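Local structure of ABC transporter substrate-binding protein (Pseudomonas aeruginosa, 6R6K) at residues V58-G63 with P83-N88; G10-P15 with D67-R72. The protein probably serves as the substrate-binding component of an ABC transporter, binding ferrous iron in a mode associated with large conformational changes. All coordinates share one frame; numbering follows the deposited sequence. Where two conformers were deposited one is given.

Contact 1: V58-G63 with P83-N88. With EDO (1,2-ethanediol), chain U; EDO (1,2-ethanediol), chain K.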
ATOM      1  N   VAL A  58      -4.498  19.743   9.907  1.00 28.92           N
ATOM      2  CA  VAL A  58      -4.316  18.350  10.306  1.00 26.65           C
ATOM      3  C   VAL A  58      -3.445  17.619   9.266  1.00 29.21           C
ATOM      4  O   VAL A  58      -3.417  18.015   8.096  1.00 28.73           O
ATOM      5  CB  VAL A  58      -5.698  17.636  10.540  1.00 28.49           C
ATOM      6  CG1 VAL A  58      -6.571  17.630   9.290  1.00 26.89           C
ATOM      7  CG2 VAL A  58      -5.527  16.216  11.090  1.00 27.00           C
ATOM      8  N   VAL A  59      -2.767  16.541   9.689  1.00 25.22           N
ATOM      9  CA  VAL A  59      -1.983  15.672   8.812  1.00 22.98           C
ATOM     10  C   VAL A  59      -2.475  14.239   9.036  1.00 26.33           C
ATOM     11  O   VAL A  59      -2.467  13.782  10.170  1.00 25.74           O
ATOM     12  CB  VAL A  59      -0.441  15.809   9.011  1.00 26.89           C
ATOM     13  CG1 VAL A  59       0.343  14.801   8.158  1.00 25.30           C
ATOM     14  CG2 VAL A  59       0.041  17.237   8.718  1.00 27.90           C
ATOM     15  N   VAL A  60      -2.915  13.537   7.958  1.00 23.82           N
ATOM     16  CA  VAL A  60      -3.298  12.121   8.046  1.00 22.80           C
ATOM     17  C   VAL A  60      -2.009  11.273   7.900  1.00 28.12           C
ATOM     18  O   VAL A  60      -1.216  11.482   6.983  1.00 26.69           O
ATOM     19  CB  VAL A  60      -4.390  11.708   7.036  1.00 23.59           C
ATOM     20  CG1 VAL A  60      -4.611  10.211   7.053  1.00 21.61           C
ATOM     21  CG2 VAL A  60      -5.688  12.464   7.290  1.00 23.44           C
ATOM     22  N   LEU A  61      -1.772  10.375   8.851  1.00 26.63           N
ATOM     23  CA  LEU A  61      -0.579   9.533   8.826  1.00 26.27           C
ATOM     24  C   LEU A  61      -0.900   8.056   8.669  1.00 27.49           C
ATOM     25  O   LEU A  61      -1.888   7.574   9.215  1.00 24.25           O
ATOM     26  CB  LEU A  61       0.226   9.723  10.136  1.00 27.34           C
ATOM     27  CG  LEU A  61       0.816  11.127  10.412  1.00 32.94           C
ATOM     28  CD1 LEU A  61       1.303  11.229  11.812  1.00 32.75           C
ATOM     29  CD2 LEU A  61       1.954  11.455   9.454  1.00 34.20           C
ATOM     30  N   ASN A  62      -0.013   7.322   7.977  1.00 24.22           N
ATOM     31  CA  ASN A  62      -0.028   5.864   7.900  1.00 23.36           C
ATOM     32  C   ASN A  62       0.428   5.479   9.345  1.00 30.14           C
ATOM     33  O   ASN A  62      -0.259   4.721  10.028  1.00 30.12           O
ATOM     34  CB  ASN A  62       0.954   5.380   6.811  1.00 17.75           C
ATOM     35  CG  ASN A  62       1.295   3.920   6.894  1.00 22.53           C
ATOM     36  OD1 ASN A  62       2.255   3.550   7.559  1.00 28.30           O
ATOM     37  ND2 ASN A  62       0.529   3.046   6.217  1.00 13.02           N
ATOM     38  N   GLY A  63       1.502   6.120   9.820  1.00 26.65           N
ATOM     39  CA  GLY A  63       2.015   6.021  11.184  1.00 27.91           C
ATOM     40  C   GLY A  63       2.498   4.679  11.682  1.00 34.97           C
ATOM     41  O   GLY A  63       2.642   4.511  12.893  1.00 38.42           O
ATOM     42  N   PRO A  83      -2.602  18.891  14.729  1.00 29.08           N
ATOM     43  CA  PRO A  83      -3.356  17.642  14.898  1.00 27.58           C
ATOM     44  C   PRO A  83      -2.944  16.594  13.860  1.00 31.99           C
ATOM     45  O   PRO A  83      -2.624  16.932  12.710  1.00 30.82           O
ATOM     46  CB  PRO A  83      -4.817  18.089  14.727  1.00 27.82           C
ATOM     47  CG  PRO A  83      -4.814  19.534  15.087  1.00 32.74           C
ATOM     48  CD  PRO A  83      -3.513  20.044  14.572  1.00 30.55           C
ATOM     49  N   VAL A  84      -2.846  15.333  14.290  1.00 27.94           N
ATOM     50  CA  VAL A  84      -2.453  14.263  13.370  1.00 24.61           C
ATOM     51  C   VAL A  84      -3.475  13.153  13.450  1.00 30.99           C
ATOM     52  O   VAL A  84      -3.987  12.870  14.534  1.00 31.24           O
ATOM     53  CB  VAL A  84      -0.988  13.727  13.523  1.00 27.16           C
ATOM     54  CG1 VAL A  84       0.075  14.793  13.233  1.00 27.10           C
ATOM     55  CG2 VAL A  84      -0.744  13.009  14.846  1.00 26.74           C
ATOM     56  N   ILE A  85      -3.807  12.542  12.303  1.00 27.13           N
ATOM     57  CA  ILE A  85      -4.736  11.405  12.287  1.00 24.65           C
ATOM     58  C   ILE A  85      -3.925  10.108  12.108  1.00 28.30           C
ATOM     59  O   ILE A  85      -3.250   9.904  11.100  1.00 23.42           O
ATOM     60  CB  ILE A  85      -5.930  11.536  11.302  1.00 25.61           C
ATOM     61  CG1 ILE A  85      -6.791  12.766  11.642  1.00 25.05           C
ATOM     62  CG2 ILE A  85      -6.778  10.254  11.294  1.00 25.34           C
ATOM     63  CD1 ILE A  85      -7.832  13.155  10.630  1.00 27.87           C
ATOM     64  N   GLU A  86      -3.954   9.262  13.126  1.00 29.36           N
ATOM     65  CA  GLU A  86      -3.285   7.959  13.086  1.00 30.16           C
ATOM     66  C   GLU A  86      -4.289   6.992  12.415  1.00 31.44           C
ATOM     67  O   GLU A  86      -5.102   6.355  13.095  1.00 29.36           O
ATOM     68  CB  GLU A  86      -2.903   7.531  14.500  1.00 32.49           C
ATOM     69  CG  GLU A  86      -1.889   8.457  15.117  1.00 45.34           C
ATOM     70  CD  GLU A  86      -1.372   8.073  16.494  1.00 71.82           C
ATOM     71  OE1 GLU A  86      -0.444   8.768  16.962  1.00 78.01           O
ATOM     72  OE2 GLU A  86      -1.864   7.088  17.096  1.00 60.36           O
ATOM     73  N   ALA A  87      -4.228   6.922  11.051  1.00 26.95           N
ATOM     74  CA  ALA A  87      -5.173   6.176  10.186  1.00 25.19           C
ATOM     75  C   ALA A  87      -5.275   4.703  10.497  1.00 28.87           C
ATOM     76  O   ALA A  87      -6.321   4.113  10.260  1.00 28.13           O
ATOM     77  CB  ALA A  87      -4.834   6.389   8.696  1.00 24.72           C
ATOM     78  N   ASN A  88      -4.188   4.097  11.009  1.00 26.08           N
ATOM     79  CA  ASN A  88      -4.126   2.665  11.295  1.00 26.51           C
ATOM     80  C   ASN A  88      -4.395   2.292  12.728  1.00 30.11           C
ATOM     81  O   ASN A  88      -4.133   1.151  13.086  1.00 32.89           O
ATOM     82  CB  ASN A  88      -2.780   2.083  10.847  1.00 27.10           C
ATOM     83  CG  ASN A  88      -2.639   2.013   9.362  1.00 31.06           C
ATOM     84  OD1 ASN A  88      -3.250   1.186   8.704  1.00 27.32           O
ATOM     85  ND2 ASN A  88      -1.835   2.887   8.814  1.00 16.61           N
TER
HETATM   86  C1  EDO U 419      -6.359  10.570  15.238  1.00 49.56           C
HETATM   87  O1  EDO U 419      -6.161  11.723  16.055  1.00 52.73           O
HETATM   88  C2  EDO U 419      -5.792   9.302  15.874  1.00 46.49           C
HETATM   89  O2  EDO U 419      -6.463   8.196  15.289  1.00 45.44           O
HETATM   90  C1  EDO K 409       0.118   5.317  14.795  1.00 58.13           C
HETATM   91  O1  EDO K 409       1.485   5.457  15.172  1.00 59.64           O
HETATM   92  C2  EDO K 409      -0.356   3.874  15.087  1.00 54.84           C
HETATM   93  O2  EDO K 409      -1.660   3.696  14.599  1.00 51.02           O
HETATM   94  O   HOH W   1      -1.836   5.027  12.143  1.00 24.02           O

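Contact 2: G10-P15 with D67-R72. With EDO (1,2-ethanediol), chain J; EDO (1,2-ethanediol), chain Z.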
ATOM      1  N   GLY A  10      -3.284  17.553   5.362  1.00 24.28           N
ATOM      2  CA  GLY A  10      -2.045  16.995   4.866  1.00 21.91           C
ATOM      3  C   GLY A  10      -2.127  15.494   4.681  1.00 25.68           C
ATOM      4  O   GLY A  10      -2.760  14.783   5.483  1.00 23.45           O
ATOM      5  N   ILE A  11      -1.488  15.012   3.594  1.00 23.30           N
ATOM      6  CA  ILE A  11      -1.413  13.582   3.292  0.50 21.79           C
ATOM      7  C   ILE A  11       0.029  13.205   2.946  1.00 27.17           C
ATOM      8  O   ILE A  11       0.840  14.051   2.572  1.00 29.23           O
ATOM      9  CB  ILE A  11      -2.457  13.013   2.279  0.50 23.50           C
ATOM     10  CG1 ILE A  11      -2.328  13.643   0.853  0.50 23.07           C
ATOM     11  CG2 ILE A  11      -3.887  13.103   2.831  0.50 23.56           C
ATOM     12  CD1 ILE A  11      -1.343  12.840  -0.157  0.50 12.81           C
ATOM     13  N   THR A  12       0.347  11.929   3.120  1.00 23.01           N
ATOM     14  CA  THR A  12       1.704  11.457   2.914  1.00 22.55           C
ATOM     15  C   THR A  12       1.802  10.573   1.678  1.00 29.22           C
ATOM     16  O   THR A  12       2.386  10.996   0.695  1.00 31.60           O
ATOM     17  CB  THR A  12       2.231  10.799   4.208  1.00 29.58           C
ATOM     18  OG1 THR A  12       1.387   9.670   4.520  1.00 22.78           O
ATOM     19  CG2 THR A  12       2.241  11.782   5.419  1.00 27.46           C
ATOM     20  N   LEU A  13       1.213   9.378   1.709  1.00 23.91           N
ATOM     21  CA  LEU A  13       1.260   8.420   0.623  1.00 22.74           C
ATOM     22  C   LEU A  13       0.033   8.535  -0.243  1.00 26.16           C
ATOM     23  O   LEU A  13      -1.017   8.952   0.246  1.00 24.95           O
ATOM     24  CB  LEU A  13       1.411   6.979   1.171  1.00 22.44           C
ATOM     25  CG  LEU A  13       2.554   6.715   2.181  1.00 26.36           C
ATOM     26  CD1 LEU A  13       2.442   5.319   2.802  1.00 26.48           C
ATOM     27  CD2 LEU A  13       3.905   6.898   1.556  1.00 18.38           C
ATOM     28  N   HIS A  14       0.155   8.135  -1.535  1.00 22.22           N
ATOM     29  CA  HIS A  14      -0.906   8.189  -2.537  1.00 21.74           C
ATOM     30  C   HIS A  14      -2.239   7.604  -2.060  1.00 25.93           C
ATOM     31  O   HIS A  14      -3.242   8.279  -2.310  1.00 26.18           O
ATOM     32  CB  HIS A  14      -0.481   7.566  -3.891  1.00 21.40           C
ATOM     33  CG  HIS A  14       0.463   8.416  -4.682  1.00 24.70           C
ATOM     34  ND1 HIS A  14       1.823   8.395  -4.450  1.00 26.32           N
ATOM     35  CD2 HIS A  14       0.229   9.199  -5.748  1.00 26.66           C
ATOM     36  CE1 HIS A  14       2.364   9.213  -5.334  1.00 25.51           C
ATOM     37  NE2 HIS A  14       1.449   9.706  -6.143  1.00 26.60           N
ATOM     38  N   PRO A  15      -2.320   6.394  -1.408  1.00 21.44           N
ATOM     39  CA  PRO A  15      -3.641   5.884  -0.995  1.00 21.26           C
ATOM     40  C   PRO A  15      -4.448   6.825  -0.090  1.00 24.82           C
ATOM     41  O   PRO A  15      -5.654   6.916  -0.232  1.00 26.89           O
ATOM     42  CB  PRO A  15      -3.285   4.551  -0.303  1.00 22.92           C
ATOM     43  CG  PRO A  15      -2.001   4.129  -0.982  1.00 24.97           C
ATOM     44  CD  PRO A  15      -1.260   5.410  -1.072  1.00 20.52           C
ATOM     45  N   ASP A  67       5.464   6.322   6.575  1.00 27.37           N
ATOM     46  CA  ASP A  67       5.707   7.751   6.409  1.00 27.86           C
ATOM     47  C   ASP A  67       6.440   8.420   7.556  1.00 35.33           C
ATOM     48  O   ASP A  67       6.052   9.523   7.956  1.00 34.58           O
ATOM     49  CB  ASP A  67       4.394   8.475   6.130  1.00 27.19           C
ATOM     50  CG  ASP A  67       3.257   8.242   7.136  1.00 33.56           C
ATOM     51  OD1 ASP A  67       3.496   7.601   8.189  1.00 35.49           O
ATOM     52  OD2 ASP A  67       2.151   8.688   6.869  1.00 29.08           O
ATOM     53  N   ASP A  68       7.554   7.820   8.025  1.00 33.67           N
ATOM     54  CA  ASP A  68       8.371   8.410   9.096  1.00 35.65           C
ATOM     55  C   ASP A  68       8.858   9.849   8.753  1.00 39.11           C
ATOM     56  O   ASP A  68       8.968  10.690   9.648  1.00 39.24           O
ATOM     57  CB  ASP A  68       9.545   7.478   9.456  1.00 38.33           C
ATOM     58  CG  ASP A  68       9.142   6.154  10.095  1.00 44.41           C
ATOM     59  OD1 ASP A  68       7.948   5.988  10.424  1.00 43.66           O
ATOM     60  OD2 ASP A  68      10.025   5.282  10.267  1.00 49.95           O
ATOM     61  N   PHE A  69       9.068  10.129   7.436  1.00 33.58           N
ATOM     62  CA  PHE A  69       9.483  11.441   6.899  1.00 32.89           C
ATOM     63  C   PHE A  69       8.530  12.550   7.344  1.00 36.76           C
ATOM     64  O   PHE A  69       8.970  13.647   7.655  1.00 38.76           O
ATOM     65  CB  PHE A  69       9.578  11.389   5.351  1.00 32.44           C
ATOM     66  CG  PHE A  69       8.275  11.221   4.583  1.00 30.87           C
ATOM     67  CD1 PHE A  69       7.546  12.331   4.152  1.00 31.14           C
ATOM     68  CD2 PHE A  69       7.795   9.964   4.269  1.00 28.62           C
ATOM     69  CE1 PHE A  69       6.356  12.176   3.463  1.00 28.61           C
ATOM     70  CE2 PHE A  69       6.634   9.815   3.527  1.00 28.63           C
ATOM     71  CZ  PHE A  69       5.933  10.921   3.121  1.00 26.92           C
ATOM     72  N   ALA A  70       7.225  12.248   7.388  1.00 32.98           N
ATOM     73  CA  ALA A  70       6.163  13.174   7.750  1.00 31.65           C
ATOM     74  C   ALA A  70       6.265  13.683   9.173  1.00 36.84           C
ATOM     75  O   ALA A  70       6.137  14.886   9.384  1.00 36.56           O
ATOM     76  CB  ALA A  70       4.823  12.546   7.503  1.00 30.16           C
ATOM     77  N   GLU A  71       6.558  12.792  10.133  1.00 35.22           N
ATOM     78  CA  GLU A  71       6.734  13.152  11.550  1.00 36.79           C
ATOM     79  C   GLU A  71       7.980  14.045  11.734  1.00 39.84           C
ATOM     80  O   GLU A  71       7.943  14.968  12.546  1.00 41.14           O
ATOM     81  CB  GLU A  71       6.808  11.893  12.443  1.00 38.56           C
ATOM     82  CG  GLU A  71       5.486  11.169  12.596  1.00 53.79           C
ATOM     83  CD  GLU A  71       5.555   9.654  12.686  1.00 86.53           C
ATOM     84  OE1 GLU A  71       6.045   9.135  13.716  1.00 81.42           O
ATOM     85  OE2 GLU A  71       5.100   8.987  11.726  1.00 82.85           O
ATOM     86  N   ARG A  72       9.055  13.794  10.945  1.00 33.91           N
ATOM     87  CA  ARG A  72      10.291  14.584  10.969  1.00 35.83           C
ATOM     88  C   ARG A  72      10.034  16.005  10.416  1.00 39.33           C
ATOM     89  O   ARG A  72      10.506  16.987  11.000  1.00 42.09           O
ATOM     90  CB  ARG A  72      11.436  13.881  10.190  1.00 35.15           C
ATOM     91  CG  ARG A  72      11.935  12.564  10.817  1.00 42.16           C
ATOM     92  CD  ARG A  72      13.249  12.039  10.204  1.00 44.74           C
ATOM     93  NE  ARG A  72      13.151  11.693   8.776  1.00 53.95           N
ATOM     94  CZ  ARG A  72      12.859  10.483   8.303  1.00 60.87           C
ATOM     95  NH1 ARG A  72      12.796  10.273   6.995  1.00 45.79           N
ATOM     96  NH2 ARG A  72      12.621   9.477   9.133  1.00 51.12           N
TER
HETATM   97  C1  EDO J 408       6.436   4.525  13.898  1.00 74.47           C
HETATM   98  O1  EDO J 408       6.682   5.789  13.292  1.00 74.56           O
HETATM   99  C2  EDO J 408       6.736   3.356  12.910  1.00 73.65           C
HETATM  100  O2  EDO J 408       8.124   3.054  12.855  1.00 73.08           O
HETATM  101  C1  EDO Z 424      10.603   1.425   9.588  1.00 81.97           C
HETATM  102  O1  EDO Z 424       9.663   1.992  10.500  1.00 80.87           O
HETATM  103  C2  EDO Z 424      10.307   1.837   8.108  1.00 82.13           C
HETATM  104  O2  EDO Z 424       9.229   1.071   7.563  1.00 81.03           O

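Contact 1: V58-G63 with P83-N88
Val60 and Ile85 pair as neighbours on parallel strands, with Ile85 straddling Val60 through its backbone. Its N-H bonds Val59 O (N to O 2.8 Å) and its carbonyl O receives Leu61 N, while Val59 N reaches Pro83 O and Ala87 N reaches Leu61 O at the two ends. The Ile85 side chain can be followed outward. CB lies 4.1 Å from Val60 CG2. CG1, turned beside the backbone N (chi1 -60°), approaches Val58 CG2 at 3.7 Å. The nearly extended chi2 then carries CD1 over both valines, 3.9 Å from Val58 CG2 and 4.0 Å from Val60 CG2. The other branch, CG2, meets C1 of an ethanediol molecule. Branched aliphatic residues suit this face because helix 116-133 covers Ile85 and helix 14-24 covers Val60. On the opposite face Leu61 CD1 crosses to Val84, 3.8 Å from Val84 CB, and helix 68-76 packs over Val59, Leu61 and Val84.

Beyond the strands a side-chain amide takes over: Asn88 ND2 gives a nearly straight bond to the backbone O of Asn62 (2.7 Å), which lies in the plane of the Asn88 amide; a water also donates to this oxygen while accepting from Asn88 N. The side-chain amide of Asn62 is turned 72° from that of Asn88 and works elsewhere: its ND2 reaches Tyr16 OH and Pro110 O, and its OD1 takes Val64 N and Gly66 N. Asparagine suits both places because donor and acceptor sit on one short side chain, and Asn88 OD1 binds Thr112 OG1. Parallel strands 58-61 and 84-86, linked through helix 68-76, form a classic beta-alpha-beta unit, with 84-86 as the edge strand of its sheet.

Contact 2: G10-P15 with D67-R72
Thr12 and Asp67 meet with their side chains at about a right angle, and the threonine hydroxyl donates to the carboxylate, OG1 to OD2 2.7 Å. The bond uses the anti lone pair of OD2, on the side away from OD1. A first torsion of 54° places the Asp67 carboxyl carbon between its own backbone N and carbonyl carbon, where the carboxylate can reach back to the loop after strand 58-61: OD2 also accepts from Asn62 N, and OD1 from Gly63 N. These bonds probably stabilise the ionised form of this buried acid.

The rest of Thr12 faces the start of helix 68-76. Its CG2 presses tightly on Ala70 CB at 3.4 Å, so the small alanine suits a place with little room. The Phe69 ring approaches Thr12 obliquely, with Phe69 CZ 3.9 Å from Thr12 CB, and Leu13 CD2 lies at the ring edge, 4.5 Å from CE2. Threonine thus serves both surroundings, hydroxyl to acid and methyl to apolar helix side. Glycerol molecules, probably from the crystallisation liquor, bond Thr12 O and the backbone N atoms of Asp68 and Phe69. Here the loop after strand 7-11 meets the first turn of helix 68-76 beyond the C-terminal ends of neighbouring parallel strands, the usual location of clefts in alpha/beta folds.

In the fold
The centres of contacts 1 and 2 lie about 8 Å apart, and both belong to one parallel sheet in which strand 58-61 runs between 7-11 and 84-86. Gly10 joins them through two probable backbone hydrogen bonds, Gly10 O to Val60 N and Gly10 N to Val58 O, each 2.8 Å. Leu61 links the two sets of side chains: its CD1 packs in contact 1, while its CD2 lies 3.6 Å from Ala70 CB of contact 2. Helix 68-76 follows strand 58-61 and leads into 84-86, placing the 67-72 half of contact 2 on the crossover of contact 1. A sodium ion lies about 4 Å from the Glu86 side chain.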